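Local atomic coordinates of probable adhesion protein (Pseudomonas aeruginosa PAO1, PDB entry 6R3Z), a protein that probably serves as the solute-binding component of a bacterial metal-uptake system, capturing ferrous iron and other divalent metal ions for transport. Residues A89-L94 / P110-S115; F171-I176 / Y182-F187; E190-V195 / K216-K221; V222-I227 / L269-R274. All coordinates share one frame; numbering follows the deposited sequence.

Interaction 1: A89-L94 / P110-S115; sequences AKVPLL and PHTFLS. With NI (nickel (II) ion), chain B.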
# COMPACT_ATOMS: atom_id res chain seq x y z
N ALA A 89 10.68 4.93 8.65
CA ALA A 89 11.65 5.02 9.77
C ALA A 89 11.04 4.82 11.16
O ALA A 89 11.70 4.23 12.02
CB ALA A 89 12.43 6.32 9.70
N LYS A 90 9.79 5.29 11.39
CA LYS A 90 9.13 5.20 12.71
C LYS A 90 7.95 4.20 12.79
O LYS A 90 7.26 4.14 13.82
CB LYS A 90 8.66 6.61 13.16
CG LYS A 90 9.70 7.74 13.01
CD LYS A 90 10.84 7.66 14.02
CE LYS A 90 11.76 8.85 13.92
NZ LYS A 90 11.19 10.07 14.55
N VAL A 91 7.72 3.40 11.72
CA VAL A 91 6.61 2.45 11.62
C VAL A 91 6.89 1.04 12.22
O VAL A 91 7.83 0.37 11.76
CB VAL A 91 6.12 2.33 10.15
CG1 VAL A 91 5.03 1.27 10.00
CG2 VAL A 91 5.64 3.68 9.61
N PRO A 92 5.98 0.52 13.10
CA PRO A 92 6.12 -0.88 13.58
C PRO A 92 5.74 -1.85 12.46
O PRO A 92 4.67 -1.73 11.85
CB PRO A 92 5.11 -0.97 14.75
CG PRO A 92 4.67 0.46 15.02
CD PRO A 92 4.79 1.16 13.70
N LEU A 93 6.63 -2.80 12.16
CA LEU A 93 6.41 -3.76 11.07
C LEU A 93 5.92 -5.14 11.56
O LEU A 93 5.72 -5.35 12.76
CB LEU A 93 7.69 -3.90 10.23
CG LEU A 93 8.21 -2.63 9.54
CD1 LEU A 93 9.72 -2.57 9.58
CD2 LEU A 93 7.75 -2.57 8.12
N LEU A 94 5.72 -6.08 10.61
CA LEU A 94 5.33 -7.48 10.84
C LEU A 94 5.77 -8.31 9.62
O LEU A 94 5.68 -7.78 8.53
CB LEU A 94 3.81 -7.63 11.13
CG LEU A 94 2.81 -6.95 10.18
CD1 LEU A 94 2.39 -7.87 9.07
CD2 LEU A 94 1.57 -6.50 10.92
N PRO A 110 6.14 -5.53 3.42
CA PRO A 110 6.42 -4.13 3.03
C PRO A 110 5.19 -3.25 2.76
O PRO A 110 5.38 -2.07 2.42
CB PRO A 110 7.27 -4.30 1.77
CG PRO A 110 6.73 -5.55 1.13
CD PRO A 110 6.29 -6.45 2.26
N HIS A 111 3.96 -3.80 2.84
CA HIS A 111 2.71 -3.07 2.53
C HIS A 111 2.19 -2.18 3.66
O HIS A 111 0.99 -2.16 3.94
CB HIS A 111 1.63 -4.06 2.07
CG HIS A 111 2.02 -4.87 0.88
ND1 HIS A 111 2.68 -6.08 1.02
CD2 HIS A 111 1.81 -4.63 -0.44
CE1 HIS A 111 2.86 -6.54 -0.21
NE2 HIS A 111 2.37 -5.69 -1.13
N THR A 112 3.11 -1.44 4.32
CA THR A 112 2.77 -0.54 5.44
C THR A 112 1.79 0.56 5.01
O THR A 112 0.97 1.03 5.83
CB THR A 112 4.05 0.09 6.01
OG1 THR A 112 4.65 0.90 4.99
CG2 THR A 112 5.05 -0.96 6.55
N PHE A 113 1.84 0.95 3.70
CA PHE A 113 0.93 1.98 3.16
C PHE A 113 -0.54 1.54 3.17
O PHE A 113 -1.42 2.38 3.05
CB PHE A 113 1.36 2.44 1.76
CG PHE A 113 1.71 1.30 0.83
CD1 PHE A 113 0.74 0.72 0.02
CD2 PHE A 113 3.02 0.83 0.75
CE1 PHE A 113 1.08 -0.32 -0.86
CE2 PHE A 113 3.35 -0.23 -0.11
CZ PHE A 113 2.37 -0.81 -0.90
N LEU A 114 -0.82 0.23 3.31
CA LEU A 114 -2.21 -0.22 3.37
C LEU A 114 -2.68 -0.36 4.83
O LEU A 114 -3.16 -1.40 5.24
CB LEU A 114 -2.47 -1.47 2.52
CG LEU A 114 -2.15 -1.32 1.02
CD1 LEU A 114 -2.12 -2.66 0.32
CD2 LEU A 114 -3.09 -0.36 0.33
N SER A 115 -2.45 0.68 5.61
CA SER A 115 -2.82 0.78 7.02
C SER A 115 -3.04 2.25 7.27
O SER A 115 -2.20 3.06 6.86
CB SER A 115 -1.68 0.30 7.92
OG SER A 115 -1.82 0.80 9.25
NI NI B . 2.67 -5.81 -3.31

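Interaction 2: F171-I176 / Y182-F187; sequences FRVATI and YLLREF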
# COMPACT_ATOMS: atom_id res chain seq x y z
N PHE A 171 -14.11 -16.77 12.00
CA PHE A 171 -13.99 -15.95 10.79
C PHE A 171 -12.54 -15.92 10.28
O PHE A 171 -11.81 -14.97 10.55
CB PHE A 171 -14.55 -14.55 11.00
CG PHE A 171 -14.63 -13.68 9.77
CD1 PHE A 171 -15.60 -13.92 8.80
CD2 PHE A 171 -13.76 -12.62 9.58
CE1 PHE A 171 -15.70 -13.10 7.67
CE2 PHE A 171 -13.86 -11.79 8.47
CZ PHE A 171 -14.83 -12.04 7.51
N ARG A 172 -12.12 -16.98 9.60
CA ARG A 172 -10.77 -17.04 9.03
C ARG A 172 -10.77 -16.39 7.67
O ARG A 172 -11.71 -16.54 6.89
CB ARG A 172 -10.21 -18.45 8.98
CG ARG A 172 -9.69 -18.97 10.34
CD ARG A 172 -8.96 -20.29 10.13
NE ARG A 172 -8.57 -20.95 11.38
CZ ARG A 172 -7.43 -20.73 12.03
NH1 ARG A 172 -6.57 -19.81 11.59
NH2 ARG A 172 -7.15 -21.40 13.14
N VAL A 173 -9.68 -15.67 7.37
CA VAL A 173 -9.48 -14.87 6.17
C VAL A 173 -8.26 -15.33 5.38
O VAL A 173 -7.22 -15.63 5.96
CB VAL A 173 -9.30 -13.38 6.64
CG1 VAL A 173 -8.74 -12.47 5.56
CG2 VAL A 173 -10.60 -12.82 7.21
N ALA A 174 -8.37 -15.34 4.05
CA ALA A 174 -7.26 -15.60 3.14
C ALA A 174 -7.16 -14.42 2.14
O ALA A 174 -8.15 -13.72 1.90
CB ALA A 174 -7.47 -16.91 2.39
N THR A 175 -5.97 -14.18 1.58
CA THR A 175 -5.78 -13.15 0.56
C THR A 175 -4.95 -13.75 -0.58
O THR A 175 -4.18 -14.69 -0.34
CB THR A 175 -5.14 -11.84 1.09
OG1 THR A 175 -3.74 -12.03 1.39
CG2 THR A 175 -5.89 -11.24 2.29
N ILE A 176 -5.08 -13.21 -1.80
CA ILE A 176 -4.26 -13.71 -2.93
C ILE A 176 -2.84 -13.11 -2.78
O ILE A 176 -1.85 -13.86 -2.74
CB ILE A 176 -4.88 -13.30 -4.31
CG1 ILE A 176 -6.26 -13.98 -4.56
CG2 ILE A 176 -3.89 -13.58 -5.47
CD1 ILE A 176 -6.28 -15.50 -4.62
N TYR A 182 -1.52 -5.45 7.44
CA TYR A 182 -1.64 -4.19 8.22
C TYR A 182 -3.08 -3.67 8.20
O TYR A 182 -3.57 -3.16 9.21
CB TYR A 182 -0.73 -3.09 7.67
CG TYR A 182 0.74 -3.42 7.73
CD1 TYR A 182 1.47 -3.23 8.90
CD2 TYR A 182 1.40 -3.95 6.62
CE1 TYR A 182 2.83 -3.56 8.96
CE2 TYR A 182 2.76 -4.28 6.67
CZ TYR A 182 3.46 -4.09 7.85
OH TYR A 182 4.80 -4.40 7.93
N LEU A 183 -3.75 -3.79 7.05
CA LEU A 183 -5.14 -3.35 6.91
C LEU A 183 -6.06 -4.13 7.85
O LEU A 183 -6.86 -3.53 8.57
CB LEU A 183 -5.61 -3.51 5.45
CG LEU A 183 -6.94 -2.81 5.11
CD1 LEU A 183 -6.91 -2.25 3.72
CD2 LEU A 183 -8.10 -3.75 5.28
N LEU A 184 -5.94 -5.47 7.85
CA LEU A 184 -6.79 -6.31 8.68
C LEU A 184 -6.46 -6.17 10.17
O LEU A 184 -7.37 -6.29 11.00
CB LEU A 184 -6.76 -7.77 8.20
CG LEU A 184 -7.53 -7.92 6.85
CD1 LEU A 184 -7.05 -9.09 6.06
CD2 LEU A 184 -9.04 -8.00 7.08
N ARG A 185 -5.19 -5.81 10.49
CA ARG A 185 -4.74 -5.56 11.87
C ARG A 185 -5.56 -4.40 12.48
O ARG A 185 -5.75 -4.36 13.69
CB ARG A 185 -3.24 -5.18 11.89
CG ARG A 185 -2.61 -5.27 13.28
CD ARG A 185 -1.10 -5.15 13.21
NE ARG A 185 -0.46 -5.69 14.42
CZ ARG A 185 -0.02 -4.94 15.42
NH1 ARG A 185 -0.12 -3.62 15.38
NH2 ARG A 185 0.54 -5.52 16.48
N GLU A 186 -6.08 -3.48 11.64
CA GLU A 186 -6.87 -2.36 12.16
C GLU A 186 -8.29 -2.74 12.57
O GLU A 186 -9.01 -1.93 13.17
CB GLU A 186 -6.84 -1.21 11.20
CG GLU A 186 -5.40 -0.81 10.98
CD GLU A 186 -5.22 0.54 10.35
OE1 GLU A 186 -5.77 0.75 9.25
OE2 GLU A 186 -4.54 1.39 10.96
N PHE A 187 -8.66 -4.00 12.31
CA PHE A 187 -9.91 -4.59 12.75
C PHE A 187 -9.62 -5.60 13.87
O PHE A 187 -10.55 -6.19 14.42
CB PHE A 187 -10.63 -5.29 11.58
CG PHE A 187 -11.14 -4.34 10.52
CD1 PHE A 187 -12.41 -3.79 10.61
CD2 PHE A 187 -10.36 -4.02 9.42
CE1 PHE A 187 -12.88 -2.93 9.62
CE2 PHE A 187 -10.83 -3.15 8.44
CZ PHE A 187 -12.09 -2.60 8.54

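Interaction 3: E190-V195 / K216-K221; sequences EVTAVV and KALDVK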
# COMPACT_ATOMS: atom_id res chain seq x y z
N GLU A 190 -6.38 -11.16 11.61
CA GLU A 190 -5.17 -11.76 11.05
C GLU A 190 -5.53 -12.49 9.74
O GLU A 190 -6.66 -12.91 9.56
CB GLU A 190 -4.65 -12.81 12.04
CG GLU A 190 -3.29 -12.51 12.64
CD GLU A 190 -2.75 -13.62 13.53
OE1 GLU A 190 -3.56 -14.46 14.00
OE2 GLU A 190 -1.52 -13.67 13.74
N VAL A 191 -4.54 -12.65 8.87
CA VAL A 191 -4.68 -13.38 7.61
C VAL A 191 -4.20 -14.83 7.89
O VAL A 191 -3.04 -15.05 8.26
CB VAL A 191 -3.87 -12.74 6.45
CG1 VAL A 191 -3.93 -13.61 5.19
CG2 VAL A 191 -4.37 -11.33 6.14
N THR A 192 -5.10 -15.81 7.72
CA THR A 192 -4.75 -17.22 7.92
C THR A 192 -3.79 -17.71 6.82
O THR A 192 -2.82 -18.42 7.10
CB THR A 192 -6.03 -18.09 7.97
OG1 THR A 192 -6.68 -17.86 9.22
CG2 THR A 192 -5.74 -19.60 7.86
N ALA A 193 -4.10 -17.36 5.55
CA ALA A 193 -3.30 -17.85 4.44
C ALA A 193 -3.22 -16.85 3.30
O ALA A 193 -4.18 -16.16 3.02
CB ALA A 193 -3.88 -19.18 3.93
N VAL A 194 -2.06 -16.83 2.61
CA VAL A 194 -1.81 -16.00 1.42
C VAL A 194 -1.52 -17.00 0.28
O VAL A 194 -0.66 -17.88 0.42
CB VAL A 194 -0.64 -14.99 1.66
CG1 VAL A 194 -0.25 -14.26 0.37
CG2 VAL A 194 -0.99 -13.99 2.77
N VAL A 195 -2.28 -16.89 -0.82
CA VAL A 195 -2.18 -17.82 -1.95
C VAL A 195 -0.82 -17.69 -2.67
O VAL A 195 -0.21 -18.72 -2.98
CB VAL A 195 -3.39 -17.71 -2.92
CG1 VAL A 195 -3.30 -18.74 -4.05
CG2 VAL A 195 -4.71 -17.85 -2.15
N LYS A 216 -10.18 -25.33 2.71
CA LYS A 216 -11.25 -26.25 3.11
C LYS A 216 -10.96 -26.83 4.50
O LYS A 216 -11.82 -26.77 5.37
CB LYS A 216 -11.43 -27.37 2.07
CG LYS A 216 -11.91 -26.87 0.69
CD LYS A 216 -12.51 -27.98 -0.18
CE LYS A 216 -11.55 -28.57 -1.18
NZ LYS A 216 -10.61 -29.55 -0.56
N ALA A 217 -9.73 -27.36 4.72
CA ALA A 217 -9.34 -27.96 6.00
C ALA A 217 -9.45 -27.00 7.19
O ALA A 217 -9.96 -27.38 8.26
CB ALA A 217 -7.94 -28.56 5.90
N LEU A 218 -9.05 -25.73 7.00
CA LEU A 218 -9.10 -24.72 8.06
C LEU A 218 -10.40 -23.93 8.11
O LEU A 218 -10.53 -23.03 8.95
CB LEU A 218 -7.89 -23.77 7.97
CG LEU A 218 -6.52 -24.47 8.01
CD1 LEU A 218 -5.40 -23.47 7.92
CD2 LEU A 218 -6.36 -25.37 9.27
N ASP A 219 -11.36 -24.29 7.24
CA ASP A 219 -12.67 -23.63 7.14
C ASP A 219 -12.52 -22.10 6.97
O ASP A 219 -13.08 -21.31 7.74
CB ASP A 219 -13.58 -24.02 8.33
CG ASP A 219 -15.05 -23.69 8.14
OD1 ASP A 219 -15.49 -23.52 6.97
OD2 ASP A 219 -15.78 -23.61 9.16
N VAL A 220 -11.71 -21.69 5.98
CA VAL A 220 -11.52 -20.26 5.68
C VAL A 220 -12.87 -19.75 5.15
O VAL A 220 -13.50 -20.43 4.34
CB VAL A 220 -10.33 -20.02 4.71
CG1 VAL A 220 -10.29 -18.58 4.19
CG2 VAL A 220 -9.01 -20.39 5.38
N LYS A 221 -13.32 -18.61 5.65
CA LYS A 221 -14.63 -18.05 5.33
C LYS A 221 -14.62 -17.14 4.11
O LYS A 221 -15.57 -17.15 3.31
CB LYS A 221 -15.25 -17.35 6.55
CG LYS A 221 -15.45 -18.25 7.78
CD LYS A 221 -16.47 -19.38 7.58
CE LYS A 221 -16.52 -20.33 8.75
NZ LYS A 221 -17.45 -21.47 8.50

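Interaction 4: V222-I227 / L269-R274; sequences VIFSEI and LDTVVR. With EDO (1,2-ethanediol), chain H.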
# COMPACT_ATOMS: atom_id res chain seq x y z
N VAL A 222 -13.60 -16.28 4.01
CA VAL A 222 -13.53 -15.29 2.94
C VAL A 222 -12.15 -15.25 2.30
O VAL A 222 -11.16 -15.57 2.97
CB VAL A 222 -13.98 -13.87 3.39
CG1 VAL A 222 -15.36 -13.88 4.05
CG2 VAL A 222 -12.95 -13.20 4.31
N ILE A 223 -12.10 -14.83 1.03
CA ILE A 223 -10.85 -14.59 0.32
C ILE A 223 -10.92 -13.17 -0.30
O ILE A 223 -11.94 -12.82 -0.92
CB ILE A 223 -10.44 -15.70 -0.69
CG1 ILE A 223 -9.01 -15.45 -1.26
CG2 ILE A 223 -11.49 -15.88 -1.82
CD1 ILE A 223 -8.26 -16.73 -1.73
N PHE A 224 -9.86 -12.38 -0.10
CA PHE A 224 -9.72 -11.06 -0.69
C PHE A 224 -8.76 -11.14 -1.86
O PHE A 224 -7.57 -11.42 -1.66
CB PHE A 224 -9.27 -10.00 0.33
CG PHE A 224 -10.24 -9.77 1.47
CD1 PHE A 224 -11.41 -9.03 1.27
CD2 PHE A 224 -9.99 -10.29 2.73
CE1 PHE A 224 -12.31 -8.83 2.32
CE2 PHE A 224 -10.91 -10.10 3.77
CZ PHE A 224 -12.05 -9.34 3.57
N SER A 225 -9.29 -10.94 -3.08
CA SER A 225 -8.49 -10.96 -4.30
C SER A 225 -8.05 -9.54 -4.73
O SER A 225 -8.42 -8.55 -4.09
CB SER A 225 -9.23 -11.69 -5.43
OG SER A 225 -10.38 -10.98 -5.84
N GLU A 226 -7.26 -9.45 -5.81
CA GLU A 226 -6.75 -8.17 -6.31
C GLU A 226 -7.60 -7.55 -7.39
O GLU A 226 -7.85 -8.17 -8.42
CB GLU A 226 -5.32 -8.36 -6.88
CG GLU A 226 -4.26 -8.69 -5.83
CD GLU A 226 -4.12 -7.57 -4.83
OE1 GLU A 226 -3.53 -6.52 -5.18
OE2 GLU A 226 -4.68 -7.71 -3.72
N ILE A 227 -7.97 -6.27 -7.20
CA ILE A 227 -8.65 -5.51 -8.25
C ILE A 227 -7.59 -5.04 -9.30
O ILE A 227 -7.87 -5.07 -10.50
CB ILE A 227 -9.40 -4.28 -7.67
CG1 ILE A 227 -10.49 -4.69 -6.64
CG2 ILE A 227 -10.01 -3.43 -8.79
CD1 ILE A 227 -11.04 -3.52 -5.74
N LEU A 269 -11.66 -0.42 3.22
CA LEU A 269 -12.29 -0.56 4.54
C LEU A 269 -13.78 -0.95 4.45
O LEU A 269 -14.24 -1.77 5.24
CB LEU A 269 -12.07 0.70 5.38
CG LEU A 269 -10.60 0.98 5.82
CD1 LEU A 269 -10.50 2.28 6.60
CD2 LEU A 269 -10.04 -0.15 6.67
N ASP A 270 -14.51 -0.38 3.48
CA ASP A 270 -15.94 -0.68 3.29
C ASP A 270 -16.13 -2.15 2.90
O ASP A 270 -17.06 -2.79 3.36
CB ASP A 270 -16.58 0.22 2.23
CG ASP A 270 -16.78 1.65 2.67
OD1 ASP A 270 -16.78 1.91 3.91
OD2 ASP A 270 -16.94 2.52 1.79
N THR A 271 -15.23 -2.68 2.02
CA THR A 271 -15.29 -4.07 1.57
C THR A 271 -15.01 -5.03 2.74
O THR A 271 -15.74 -6.00 2.92
CB THR A 271 -14.37 -4.28 0.35
OG1 THR A 271 -14.88 -3.48 -0.74
CG2 THR A 271 -14.28 -5.75 -0.07
N VAL A 272 -14.00 -4.71 3.58
CA VAL A 272 -13.70 -5.53 4.76
C VAL A 272 -14.92 -5.52 5.70
O VAL A 272 -15.32 -6.59 6.17
CB VAL A 272 -12.39 -5.10 5.48
CG1 VAL A 272 -12.17 -5.94 6.75
CG2 VAL A 272 -11.19 -5.23 4.54
N VAL A 273 -15.51 -4.32 5.95
CA VAL A 273 -16.70 -4.21 6.80
C VAL A 273 -17.84 -5.05 6.21
O VAL A 273 -18.49 -5.79 6.94
CB VAL A 273 -17.10 -2.73 7.04
CG1 VAL A 273 -18.52 -2.62 7.62
CG2 VAL A 273 -16.09 -2.05 7.97
N ARG A 274 -18.08 -4.94 4.90
CA ARG A 274 -19.15 -5.72 4.23
C ARG A 274 -18.95 -7.24 4.42
O ARG A 274 -19.91 -7.94 4.76
CB ARG A 274 -19.24 -5.39 2.73
CG ARG A 274 -20.48 -6.02 2.09
CD ARG A 274 -20.79 -5.45 0.72
NE ARG A 274 -19.72 -5.71 -0.24
CZ ARG A 274 -19.65 -6.79 -1.03
NH1 ARG A 274 -18.64 -6.92 -1.89
NH2 ARG A 274 -20.59 -7.73 -0.97
C1 EDO H . -18.86 5.36 3.48
O1 EDO H . -19.20 4.03 3.10
C2 EDO H . -18.15 5.31 4.85
O2 EDO H . -17.04 4.44 4.78

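Interaction 1: A89-L94 / P110-S115
T112 lies against L93 and V91 where two parts of one long loop meet, beside the metal site of a solute-binding protein of family 9. Both segments belong to the connection between strand 84-86 and helix 116-133, and neither is regular. Residues 111-114 form a type I beta turn, closed by L114 N to H111 O at 3.1 Å, and T112, the second residue of this turn, turns its side chain toward 89-94. The methyl does the touching: T112 CG2 lies 3.5 Å from L93 CD2 and 4.1 Å from V91 CG1, so one small group is shared by two branched side chains, each meeting it at a slant. L93 starts off to one side, with CG placed opposite its carbonyl carbon (chi1 -61°), and its CD2 branch closes the gap. V91 points at T112 from the outset.

The hydroxyl of T112 is used separately. It sits in the cramped place between backbone N and carbonyl carbon (chi1 63°) and gives its hydrogen bond to N88 OD1, which helps to fix which branch faces the leucine and valine. Y182 packs on both L93 and T112, and Q122 of helix 116-133 touches T112 and V91, so the cluster is covered from the neighbouring helices. The turn that carries T112 also carries a metal ligand, H111, whose ND1 is hydrogen-bonded to N109 OD1. On the other side of the imidazole, H111 NE2 coordinates the nickel ion at 2.2 Å, alongside H41, H66, H177, H199 and H250.

Interaction 2: F171-I176 / Y182-F187
V173 and L184 reach straight toward each other from strand and helix, meeting tip to tip at 3.8 Å between V173 CG1 and L184 CD1. The same methyl, L184 CD1, also comes 4.5 Å from T175 CG2, a looser contact from the next residue on that face of the strand. The contact is purely apolar and buried. V173 can present CG1 because this branch lies opposite the backbone N (chi1 165°), while L184 has CG opposite its carbonyl carbon (chi1 -71°), which places CD1 at the valine.

One step out, the polar end of T175 is turned to its own chain: OG1 donates to the backbone oxygen of the metal ligand H177, and CG2 faces the leucine. Following L184, E186 N bonds to L183 O at 3.2 Å and F187 N to L184 O at 2.9 Å. V191 adds to the cover over L184, and F224 of strand 220-226 touches V173. The bound nickel is about 10 Å from the T175 side chain.

In the fold, this joins the first two elements of the beta-alpha-beta unit made by strand 172-175, helix 181-185 and strand 193-194. Helix 181-185 thus covers an inner strand of the parallel sheet, while L183 and F187 turn to helix 260-277 beside it.

Interaction 3: E190-V195 / K216-K221
With its methyl opposite the backbone N and its hydroxyl beside it (chi1 -74°), T192 sends CG2 toward L218 and V220. L218 answers with CG opposite its carbonyl carbon and a fully extended second torsion (chi2 -180°), which carries CD1 out to within 3.9 Å of T192 CG2. The two side chains meet at a slant. V220 uses CG2, at 4.2 Å from the same T192 methyl, and here the side chains run past each other in opposite directions. One methyl therefore takes up two partners, one exposed and one buried. The threonine hydroxyl is engaged separately, as the acceptor of a hydrogen bond from R172 NH1.

What brings L218 and V220 to the same spot is the chain reversal at D219. The residue leaves the helix with positive phi (53°), and D219 N bonds back to K216 O at 3.1 Å in a Schellman motif that ends helix 205-217. L218 is thus the last side chain before the turn, and V220 lies at the beginning of strand 220-226, weakly bonded here. Across the turn, K221 NZ forms a salt bridge with D219 OD2 at 2.8 Å, approaching from above the carboxylate, 38° out of its plane. This salt bridge lies away from the T192 contact.

T192 and V220 lie on either side of strand 172-175 in the sheet: T192 shares backbone hydrogen bonds with V173, and K221 with R172. Strand 193-194, helix 205-217 and strand 220-226 form a beta-alpha-beta crossover that skips over the intervening strand, as in Rossmann-like parallel sheets.

Interaction 4: V222-I227 / L269-R274
Helix-on-sheet packing in the C-terminal part of the protein brings F224, in strand 220-226, against T271 and V272 of helix 260-277. The phenyl ring points from the sheet at the helix, and its far end makes the contact. T271 CG2 sits at the ring edge, close to its plane, 4.4 Å from CE1. V272 CG2 approaches CZ obliquely at 4.3 Å. The first torsion of F224, chi1 -63°, sets CG opposite the carbonyl carbon and sends the ring toward the helix.

The T271 hydroxyl donates to R267 O one turn back, and the methyl faces the ring. F224 is further surrounded by V173 and T175 of strand 172-175 and by Y246 of strand 244-248, while F187 packs on V272. On another side of the helix, D270 OD1 and OD2 accept hydrogen bonds of 2.7 Å and 3.0 Å from O2 and O1 of a 1,2-ethanediol, probably a crystallisation additive.

At these separations the methyl-to-ring contacts are loose and apolar, so the helix is probably held here by shape and burial, with no directional bond between the two segments.

In the fold
From the N terminus, interaction 1 closes the long loop between strand 84-86 and helix 116-133, whose residues 96-105 are not modelled. Interaction 2 follows with a short strand-to-helix closure, interaction 3 spans the crossover through helix 205-217, and interaction 4 reaches furthest, from strand 220-226 to helix 260-277. The four are in series, without nesting or crossing. Interactions 2, 3 and 4 share one parallel sheet: V173 O bonds T192 N (2.8 Å) and A174 O bonds F224 N (3.0 Å). Interaction 1 joins this group through Y182 OH, which probably bonds L94 N and ties the 89-94 loop to helix 181-185, itself packed on that sheet.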